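Local structure of xyloglucan-specific endo-beta-1,4-glucanase BoGH9A (Bacteroides ovatus, 6DHT) at residues 110-118 with 508-516; 464-474 with 557-568. The protein cleaves the beta-1,4-linked glucan backbone of xyloglucans from within the chain, releasing xyloglucan oligosaccharides for use by the bacterium. All coordinates share one frame; numbering follows the deposited sequence.

Contact 1: residues 110-118 with 508-516; sequences AALKSFYYQ and DPIPGFLVG. With EDO (1,2-ethanediol), chain G.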
loop_
_atom_site.group_PDB
_atom_site.type_symbol
_atom_site.label_atom_id
_atom_site.label_comp_id
_atom_site.label_asym_id
_atom_site.label_seq_id
_atom_site.Cartn_x
_atom_site.Cartn_y
_atom_site.Cartn_z
ATOM N N ALA A 110 -9.790 -7.112 -4.045
ATOM C CA ALA A 110 -10.184 -6.839 -2.652
ATOM C C ALA A 110 -9.368 -5.709 -1.998
ATOM O O ALA A 110 -9.895 -4.882 -1.262
ATOM C CB ALA A 110 -10.090 -8.096 -1.814
ATOM N N ALA A 111 -8.069 -5.713 -2.273
ATOM C CA ALA A 111 -7.174 -4.688 -1.759
ATOM C C ALA A 111 -7.596 -3.297 -2.227
ATOM O O ALA A 111 -7.556 -2.322 -1.462
ATOM C CB ALA A 111 -5.760 -4.993 -2.159
ATOM N N LEU A 112 -8.000 -3.180 -3.496
ATOM C CA LEU A 112 -8.494 -1.917 -4.002
ATOM C C LEU A 112 -9.866 -1.576 -3.438
ATOM O O LEU A 112 -10.124 -0.406 -3.090
ATOM C CB LEU A 112 -8.529 -1.983 -5.532
ATOM C CG LEU A 112 -8.990 -0.714 -6.234
ATOM C CD1 LEU A 112 -8.164 0.508 -5.862
ATOM C CD2 LEU A 112 -8.937 -0.938 -7.734
ATOM N N LYS A 113 -10.727 -2.569 -3.319
ATOM C CA LYS A 113 -12.077 -2.358 -2.821
ATOM C C LYS A 113 -12.069 -1.928 -1.350
ATOM O O LYS A 113 -13.033 -1.313 -0.878
ATOM C CB LYS A 113 -12.888 -3.636 -3.030
ATOM C CG LYS A 113 -14.356 -3.592 -2.696
ATOM C CD LYS A 113 -15.136 -2.546 -3.464
ATOM C CE LYS A 113 -16.643 -2.717 -3.211
ATOM N NZ LYS A 113 -17.228 -3.951 -3.805
ATOM N N SER A 114 -10.997 -2.232 -0.616
ATOM C CA SER A 114 -10.892 -1.789 0.772
ATOM C C SER A 114 -11.033 -0.274 0.885
ATOM O O SER A 114 -11.585 0.232 1.881
ATOM C CB SER A 114 -9.553 -2.225 1.372
ATOM O OG SER A 114 -8.456 -1.450 0.894
ATOM N N PHE A 115 -10.538 0.457 -0.112
ATOM C CA PHE A 115 -10.606 1.906 -0.110
ATOM C C PHE A 115 -12.059 2.394 -0.167
ATOM O O PHE A 115 -12.420 3.387 0.487
ATOM C CB PHE A 115 -9.795 2.484 -1.268
ATOM C CG PHE A 115 -8.311 2.336 -1.078
ATOM C CD1 PHE A 115 -7.652 1.172 -1.445
ATOM C CD2 PHE A 115 -7.572 3.374 -0.501
ATOM C CE1 PHE A 115 -6.279 1.034 -1.213
ATOM C CE2 PHE A 115 -6.213 3.236 -0.290
ATOM C CZ PHE A 115 -5.577 2.059 -0.634
ATOM N N TYR A 116 -12.890 1.692 -0.938
ATOM C CA TYR A 116 -14.314 1.988 -0.987
ATOM C C TYR A 116 -14.941 1.906 0.415
ATOM O O TYR A 116 -15.668 2.801 0.833
ATOM C CB TYR A 116 -15.031 1.084 -2.001
ATOM C CG TYR A 116 -16.533 1.080 -1.802
ATOM C CD1 TYR A 116 -17.331 2.105 -2.298
ATOM C CD2 TYR A 116 -17.147 0.050 -1.108
ATOM C CE1 TYR A 116 -18.701 2.101 -2.088
ATOM C CE2 TYR A 116 -18.515 0.039 -0.907
ATOM C CZ TYR A 116 -19.284 1.066 -1.409
ATOM O OH TYR A 116 -20.653 1.078 -1.213
ATOM N N TYR A 117 -14.608 0.853 1.169
ATOM C CA TYR A 117 -15.120 0.724 2.519
ATOM C C TYR A 117 -14.637 1.863 3.439
ATOM O O TYR A 117 -15.322 2.226 4.402
ATOM C CB TYR A 117 -14.742 -0.630 3.105
ATOM C CG TYR A 117 -15.485 -1.780 2.478
ATOM C CD1 TYR A 117 -16.834 -1.998 2.763
ATOM C CD2 TYR A 117 -14.843 -2.675 1.632
ATOM C CE1 TYR A 117 -17.510 -3.063 2.225
ATOM C CE2 TYR A 117 -15.522 -3.724 1.073
ATOM C CZ TYR A 117 -16.862 -3.914 1.382
ATOM O OH TYR A 117 -17.515 -4.997 0.820
ATOM N N GLN A 118 -13.471 2.433 3.159
ATOM C CA GLN A 118 -12.949 3.541 3.952
ATOM C C GLN A 118 -13.561 4.917 3.618
ATOM O O GLN A 118 -13.191 5.943 4.219
ATOM C CB GLN A 118 -11.432 3.648 3.801
ATOM C CG GLN A 118 -10.614 2.469 4.319
ATOM C CD GLN A 118 -10.612 2.354 5.827
ATOM O OE1 GLN A 118 -11.339 1.538 6.396
ATOM N NE2 GLN A 118 -9.757 3.129 6.480
ATOM N N ASP A 508 -17.467 -11.086 10.849
ATOM C CA ASP A 508 -16.326 -11.089 9.950
ATOM C C ASP A 508 -15.854 -9.658 9.711
ATOM O O ASP A 508 -16.659 -8.738 9.545
ATOM C CB ASP A 508 -16.693 -11.739 8.626
ATOM C CG ASP A 508 -16.815 -13.233 8.728
ATOM O OD1 ASP A 508 -16.263 -13.822 9.688
ATOM O OD2 ASP A 508 -17.463 -13.806 7.838
ATOM N N PRO A 509 -14.525 -9.459 9.698
ATOM C CA PRO A 509 -14.018 -8.116 9.406
ATOM C C PRO A 509 -14.272 -7.687 7.956
ATOM O O PRO A 509 -14.491 -8.524 7.075
ATOM C CB PRO A 509 -12.515 -8.267 9.630
ATOM C CG PRO A 509 -12.233 -9.684 9.323
ATOM C CD PRO A 509 -13.430 -10.431 9.868
ATOM N N ILE A 510 -14.218 -6.381 7.710
ATOM C CA ILE A 510 -14.299 -5.876 6.343
ATOM C C ILE A 510 -13.105 -6.493 5.603
ATOM O O ILE A 510 -11.969 -6.482 6.100
ATOM C CB ILE A 510 -14.284 -4.346 6.305
ATOM C CG1 ILE A 510 -15.500 -3.810 7.086
ATOM C CG2 ILE A 510 -14.313 -3.848 4.837
ATOM C CD1 ILE A 510 -15.553 -2.304 7.246
ATOM N N PRO A 511 -13.341 -7.049 4.404
ATOM C CA PRO A 511 -12.272 -7.783 3.717
ATOM C C PRO A 511 -11.301 -6.877 2.943
ATOM O O PRO A 511 -11.606 -5.739 2.618
ATOM C CB PRO A 511 -13.041 -8.668 2.715
ATOM C CG PRO A 511 -14.256 -7.868 2.398
ATOM C CD PRO A 511 -14.639 -7.194 3.722
ATOM N N GLY A 512 -10.115 -7.427 2.686
ATOM C CA GLY A 512 -9.135 -6.816 1.797
ATOM C C GLY A 512 -8.025 -6.023 2.454
ATOM O O GLY A 512 -7.198 -5.460 1.730
ATOM N N PHE A 513 -7.977 -5.961 3.787
ATOM C CA PHE A 513 -6.977 -5.164 4.485
ATOM C C PHE A 513 -5.761 -5.954 4.908
ATOM O O PHE A 513 -5.889 -6.974 5.557
ATOM C CB PHE A 513 -7.589 -4.532 5.737
ATOM C CG PHE A 513 -8.609 -3.465 5.441
ATOM C CD1 PHE A 513 -9.924 -3.784 5.202
ATOM C CD2 PHE A 513 -8.246 -2.133 5.413
ATOM C CE1 PHE A 513 -10.866 -2.757 4.903
ATOM C CE2 PHE A 513 -9.172 -1.108 5.136
ATOM C CZ PHE A 513 -10.483 -1.431 4.901
ATOM N N LEU A 514 -4.575 -5.450 4.567
ATOM C CA LEU A 514 -3.308 -5.979 5.034
ATOM C C LEU A 514 -3.039 -5.453 6.437
ATOM O O LEU A 514 -2.938 -4.232 6.641
ATOM C CB LEU A 514 -2.176 -5.516 4.114
ATOM C CG LEU A 514 -0.772 -5.997 4.511
ATOM C CD1 LEU A 514 -0.665 -7.495 4.621
ATOM C CD2 LEU A 514 0.209 -5.487 3.466
ATOM N N VAL A 515 -2.918 -6.344 7.400
ATOM C CA VAL A 515 -2.592 -5.871 8.741
ATOM C C VAL A 515 -1.091 -5.596 8.861
ATOM O O VAL A 515 -0.289 -6.098 8.081
ATOM C CB VAL A 515 -3.080 -6.860 9.858
ATOM C CG1 VAL A 515 -4.579 -7.044 9.763
ATOM C CG2 VAL A 515 -2.372 -8.199 9.761
ATOM N N GLY A 516 -0.692 -4.794 9.842
ATOM C CA GLY A 516 0.689 -4.345 9.938
ATOM C C GLY A 516 1.711 -5.464 10.069
ATOM O O GLY A 516 2.783 -5.423 9.471
HETATM C C1 EDO G . -15.388 -7.121 -5.217
HETATM O O1 EDO G . -16.170 -6.839 -4.042
HETATM C C2 EDO G . -13.928 -6.756 -4.958
HETATM O O2 EDO G . -13.369 -7.560 -3.898
HETATM O O HOH W 1 -12.389 -5.302 -0.016
#
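Ile510 presses its CG2 methyl onto one face of the Tyr117 ring, 3.6 Å from the ring centroid and shifted toward the CG end, where CG2 and Tyr117 CG come within 3.3 Å. The opposite face is covered by CD2 of Tyr116, over its centre. Pro511 adds a looser contact, its CD atom lying 4.5 Å from Tyr117 CE2. A second CH-pi contact runs the other way: the Phe513 ring comes from the loop and takes CB of Ser114 over its face, 3.8 Å from the centroid and 14° off the normal. Phe513 starts with CB turned from the helix, and chi1 of -69°, which sets CG beside its own backbone N, brings the ring back. Gln118 borders the same ring with CG at the edge; its OE1 comes obliquely to 3.4 Å from Phe513 CZ, the amide plane 75° from the ring plane. At the Ala110 end of segment 110-118 the backbones meet directly at Gly512, which has a positive phi and sets CA 3.7 Å from Ala110 O. Ala111 CA approaches Gly512 O at 3.6 Å in a CA-H...O contact, and one water donates to both Ala110 O and Pro511 O.

Helix 105-117 belongs to the (alpha/alpha)6 barrel of family 9 glycoside hydrolases, and loop 508-516 lies along its C-terminal half. In one of its two conformers Ser114 OG bonds to Ala111 O. Lys113 NZ donates to O1 of a 1,2-ethanediol, probably from the crystallisation liquor, at 3.1 Å, and also to Tyr128 O. Farther out, Tyr117 OH bonds to Ala129 O, while Gln118 OE1 accepts from His498 NE2, next in sequence after the predicted active-site residue His497. Asn554 of helix 551-567 grips the loop through Gly512 O and Leu514 N.

Contact 2: residues 464-474 with 557-568; sequences LTNAYRNMDYI and LVALASSLDALA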
loop_
_atom_site.group_PDB
_atom_site.type_symbol
_atom_site.label_atom_id
_atom_site.label_comp_id
_atom_site.label_asym_id
_atom_site.label_seq_id
_atom_site.Cartn_x
_atom_site.Cartn_y
_atom_site.Cartn_z
ATOM N N LEU A 464 11.650 -10.807 -10.515
ATOM C CA LEU A 464 10.222 -11.093 -10.438
ATOM C C LEU A 464 9.951 -12.327 -9.573
ATOM O O LEU A 464 9.013 -12.347 -8.778
ATOM C CB LEU A 464 9.641 -11.243 -11.835
ATOM C CG LEU A 464 8.137 -11.440 -11.911
ATOM C CD1 LEU A 464 7.446 -10.243 -11.303
ATOM C CD2 LEU A 464 7.708 -11.644 -13.336
ATOM N N THR A 465 10.798 -13.343 -9.710
ATOM C CA THR A 465 10.663 -14.548 -8.918
ATOM C C THR A 465 10.702 -14.183 -7.452
ATOM O O THR A 465 9.917 -14.719 -6.638
ATOM C CB THR A 465 11.796 -15.519 -9.263
ATOM O OG1 THR A 465 11.608 -15.978 -10.594
ATOM C CG2 THR A 465 11.771 -16.733 -8.357
ATOM N N ASN A 466 11.607 -13.288 -7.077
ATOM C CA ASN A 466 11.726 -12.868 -5.700
ATOM C C ASN A 466 10.549 -12.009 -5.198
ATOM O O ASN A 466 10.196 -12.045 -4.022
ATOM C CB ASN A 466 13.097 -12.220 -5.457
ATOM C CG ASN A 466 14.176 -13.262 -5.236
ATOM O OD1 ASN A 466 14.297 -13.775 -4.130
ATOM N ND2 ASN A 466 14.948 -13.564 -6.265
ATOM N N ALA A 467 9.924 -11.256 -6.105
ATOM C CA ALA A 467 8.741 -10.492 -5.755
ATOM C C ALA A 467 7.595 -11.435 -5.404
ATOM O O ALA A 467 6.892 -11.220 -4.418
ATOM C CB ALA A 467 8.355 -9.560 -6.874
ATOM N N TYR A 468 7.418 -12.497 -6.177
ATOM C CA TYR A 468 6.391 -13.503 -5.848
ATOM C C TYR A 468 6.688 -14.193 -4.516
ATOM O O TYR A 468 5.773 -14.502 -3.774
ATOM C CB TYR A 468 6.213 -14.551 -6.956
ATOM C CG TYR A 468 5.487 -14.078 -8.198
ATOM C CD1 TYR A 468 4.089 -14.005 -8.239
ATOM C CD2 TYR A 468 6.178 -13.814 -9.364
ATOM C CE1 TYR A 468 3.416 -13.608 -9.399
ATOM C CE2 TYR A 468 5.508 -13.395 -10.517
ATOM C CZ TYR A 468 4.134 -13.321 -10.532
ATOM O OH TYR A 468 3.506 -12.916 -11.699
ATOM N N ARG A 469 7.965 -14.399 -4.206
ATOM C CA ARG A 469 8.314 -15.026 -2.922
ATOM C C ARG A 469 7.836 -14.182 -1.744
ATOM O O ARG A 469 7.321 -14.707 -0.748
ATOM C CB ARG A 469 9.818 -15.278 -2.809
ATOM C CG ARG A 469 10.333 -16.337 -3.752
ATOM C CD ARG A 469 11.856 -16.443 -3.744
ATOM N NE ARG A 469 12.339 -17.471 -4.659
ATOM C CZ ARG A 469 13.595 -17.547 -5.097
ATOM N NH1 ARG A 469 14.505 -16.663 -4.708
ATOM N NH2 ARG A 469 13.948 -18.512 -5.920
ATOM N N ASN A 470 8.011 -12.867 -1.828
ATOM C CA ASN A 470 7.567 -11.985 -0.761
ATOM C C ASN A 470 6.049 -11.971 -0.651
ATOM O O ASN A 470 5.506 -11.889 0.459
ATOM C CB ASN A 470 8.081 -10.547 -0.963
ATOM C CG ASN A 470 9.457 -10.333 -0.391
ATOM O OD1 ASN A 470 10.149 -11.281 -0.052
ATOM N ND2 ASN A 470 9.886 -9.076 -0.325
ATOM N N MET A 471 5.358 -12.040 -1.787
ATOM C CA MET A 471 3.905 -12.201 -1.738
ATOM C C MET A 471 3.490 -13.521 -1.046
ATOM O O MET A 471 2.563 -13.522 -0.230
ATOM C CB MET A 471 3.259 -12.056 -3.134
ATOM C CG MET A 471 1.748 -12.164 -3.107
ATOM S SD MET A 471 0.942 -10.878 -2.070
ATOM C CE MET A 471 1.038 -9.584 -3.250
ATOM N N ASP A 472 4.164 -14.620 -1.364
ATOM C CA ASP A 472 3.867 -15.888 -0.712
ATOM C C ASP A 472 3.989 -15.743 0.806
ATOM O O ASP A 472 3.204 -16.347 1.559
ATOM C CB ASP A 472 4.842 -16.956 -1.179
ATOM C CG ASP A 472 4.486 -17.560 -2.533
ATOM O OD1 ASP A 472 3.623 -17.065 -3.285
ATOM O OD2 ASP A 472 5.095 -18.601 -2.870
ATOM N N TYR A 473 4.987 -14.992 1.257
ATOM C CA TYR A 473 5.197 -14.780 2.687
ATOM C C TYR A 473 3.960 -14.170 3.335
ATOM O O TYR A 473 3.477 -14.679 4.363
ATOM C CB TYR A 473 6.437 -13.899 2.976
ATOM C CG TYR A 473 6.777 -13.798 4.441
ATOM C CD1 TYR A 473 6.089 -12.943 5.273
ATOM C CD2 TYR A 473 7.762 -14.592 4.991
ATOM C CE1 TYR A 473 6.362 -12.862 6.624
ATOM C CE2 TYR A 473 8.049 -14.511 6.335
ATOM C CZ TYR A 473 7.357 -13.642 7.139
ATOM O OH TYR A 473 7.631 -13.587 8.500
ATOM N N ILE A 474 3.425 -13.072 2.821
ATOM C CA ILE A 474 2.279 -12.503 3.508
ATOM C C ILE A 474 1.020 -13.331 3.364
ATOM O O ILE A 474 0.107 -13.151 4.180
ATOM C CB ILE A 474 1.966 -11.055 3.142
ATOM C CG1 ILE A 474 1.438 -10.987 1.737
ATOM C CG2 ILE A 474 3.186 -10.102 3.393
ATOM C CD1 ILE A 474 0.604 -9.765 1.528
ATOM N N LEU A 557 -0.164 -3.207 -0.882
ATOM C CA LEU A 557 -0.795 -4.457 -1.323
ATOM C C LEU A 557 -1.410 -4.340 -2.704
ATOM O O LEU A 557 -1.231 -5.225 -3.534
ATOM C CB LEU A 557 -1.862 -4.860 -0.309
ATOM C CG LEU A 557 -2.631 -6.142 -0.596
ATOM C CD1 LEU A 557 -1.685 -7.353 -0.640
ATOM C CD2 LEU A 557 -3.740 -6.345 0.419
ATOM N N VAL A 558 -2.134 -3.263 -2.978
ATOM C CA VAL A 558 -2.670 -3.058 -4.332
ATOM C C VAL A 558 -1.537 -3.016 -5.350
ATOM O O VAL A 558 -1.618 -3.634 -6.420
ATOM C CB VAL A 558 -3.443 -1.727 -4.403
ATOM C CG1 VAL A 558 -3.698 -1.303 -5.853
ATOM C CG2 VAL A 558 -4.766 -1.793 -3.660
ATOM N N ALA A 559 -0.467 -2.303 -5.005
ATOM C CA ALA A 559 0.688 -2.190 -5.911
ATOM C C ALA A 559 1.280 -3.550 -6.254
ATOM O O ALA A 559 1.461 -3.858 -7.445
ATOM C CB ALA A 559 1.761 -1.288 -5.327
ATOM N N LEU A 560 1.569 -4.363 -5.251
ATOM C CA LEU A 560 2.261 -5.635 -5.520
ATOM C C LEU A 560 1.294 -6.672 -6.081
ATOM O O LEU A 560 1.609 -7.350 -7.052
ATOM C CB LEU A 560 2.999 -6.195 -4.286
ATOM C CG LEU A 560 3.937 -7.344 -4.667
ATOM C CD1 LEU A 560 4.980 -6.973 -5.754
ATOM C CD2 LEU A 560 4.610 -7.860 -3.418
ATOM N N ALA A 561 0.119 -6.820 -5.486
ATOM C CA ALA A 561 -0.802 -7.848 -5.969
ATOM C C ALA A 561 -1.234 -7.600 -7.420
ATOM O O ALA A 561 -1.352 -8.543 -8.205
ATOM C CB ALA A 561 -2.002 -7.933 -5.093
ATOM N N SER A 562 -1.515 -6.337 -7.761
ATOM C CA SER A 562 -1.985 -6.018 -9.105
ATOM C C SER A 562 -0.893 -6.267 -10.101
ATOM O O SER A 562 -1.150 -6.852 -11.156
ATOM C CB SER A 562 -2.400 -4.577 -9.212
ATOM O OG SER A 562 -3.422 -4.263 -8.262
ATOM N N SER A 563 0.320 -5.806 -9.816
ATOM C CA SER A 563 1.419 -5.998 -10.759
ATOM C C SER A 563 1.810 -7.469 -10.921
ATOM O O SER A 563 2.064 -7.912 -12.038
ATOM C CB SER A 563 2.627 -5.135 -10.393
ATOM O OG SER A 563 3.200 -5.481 -9.155
ATOM N N LEU A 564 1.828 -8.241 -9.838
ATOM C CA LEU A 564 2.140 -9.666 -9.945
ATOM C C LEU A 564 1.067 -10.405 -10.728
ATOM O O LEU A 564 1.378 -11.327 -11.513
ATOM C CB LEU A 564 2.321 -10.298 -8.563
ATOM C CG LEU A 564 3.549 -9.878 -7.769
ATOM C CD1 LEU A 564 3.602 -10.597 -6.451
ATOM C CD2 LEU A 564 4.866 -10.054 -8.545
ATOM N N ASP A 565 -0.195 -10.062 -10.528
ATOM C CA ASP A 565 -1.273 -10.660 -11.322
ATOM C C ASP A 565 -1.181 -10.246 -12.802
ATOM O O ASP A 565 -1.252 -11.096 -13.703
ATOM C CB ASP A 565 -2.637 -10.309 -10.744
ATOM C CG ASP A 565 -3.748 -11.114 -11.342
ATOM O OD1 ASP A 565 -3.623 -12.376 -11.419
ATOM O OD2 ASP A 565 -4.780 -10.534 -11.695
ATOM N N ALA A 566 -0.990 -8.962 -13.075
ATOM C CA ALA A 566 -0.869 -8.489 -14.457
ATOM C C ALA A 566 0.279 -9.175 -15.168
ATOM O O ALA A 566 0.140 -9.526 -16.351
ATOM C CB ALA A 566 -0.674 -7.029 -14.481
ATOM N N LEU A 567 1.409 -9.345 -14.493
ATOM C CA LEU A 567 2.608 -9.915 -15.129
ATOM C C LEU A 567 2.550 -11.428 -15.342
ATOM O O LEU A 567 3.343 -11.983 -16.112
ATOM C CB LEU A 567 3.871 -9.527 -14.352
ATOM C CG LEU A 567 4.277 -8.047 -14.501
ATOM C CD1 LEU A 567 5.323 -7.715 -13.490
ATOM C CD2 LEU A 567 4.807 -7.744 -15.926
ATOM N N ALA A 568 1.607 -12.099 -14.697
ATOM C CA ALA A 568 1.552 -13.561 -14.757
ATOM C C ALA A 568 1.204 -14.084 -16.141
ATOM O O ALA A 568 1.519 -15.226 -16.478
ATOM C CB ALA A 568 0.563 -14.091 -13.729
#
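Helices 464-474 and 557-567 approach to 10.8 Å between their axes and run at 126° to one another, inclined well away from antiparallel; their backbones come nearest at Tyr468 and Leu564, whose CA atoms are 7.0 Å apart. Leu564 is a knob in the hole formed by Leu464, Ala467, Tyr468 and Met471. Its CD2 stands over the centre of the Tyr468 ring, 3.7 Å from the centroid and only 4° off the normal, while CD1 reaches CB of Met471 at 3.6 Å. The Tyr468 side chain extends past Leu564 in the opposite direction, and its OH donates to Leu564 O (2.7 Å), at a C=O...O angle of 133°. Leu564 thus meets Tyr468 through its CD2 methyl, its CB (3.6 Å from Tyr468 CE1) and its carbonyl.

Such reciprocal knobs-into-holes packing joins two helices of the (alpha/alpha)6 barrel characteristic of family 9. Met471 returns the knob, sitting among Leu557, Leu560, Ala561 and Leu564; bends at chi2 and chi3 swing its CE methyl to 3.7 Å from Ala561 N and alongside Leu560 CG. The seam continues to Ile474 at one end, where its CD1 meets Leu557 CD1, and to Leu464 at the other, where CD1 touches both Leu564 CD2 and Leu567 CD1. Helix 439-458 adjoins this seam through Met445, which touches Ile474 and Leu560. On the side of helix 464-474 turned from the seam, Arg469 forms salt bridges with Glu420 and with Glu30 of the N-terminal Ig-like domain, the latter tying this barrel helix to that domain.

The two contacts have centres 18 Å apart and meet through helix 551-567. Its Leu557, part of contact 2, sets CD2 against Ala111 CB and Gly512 O of contact 1, and Val558 CG2 packs on the backbone of Ala111 and Leu112. Along the chain their segments alternate: 110-118, 464-474, 508-516, 557-568. Helix 105-117, at the start of the catalytic domain, therefore packs against the closing helix 551-567, bringing the two ends of the barrel sequence together. Contact 1 lies nearer the predicted catalytic residues, with Gln118 about 7 Å from Asp171 and 8 Å from Glu548 between side chains, whereas contact 2 lies away from the annotated sites.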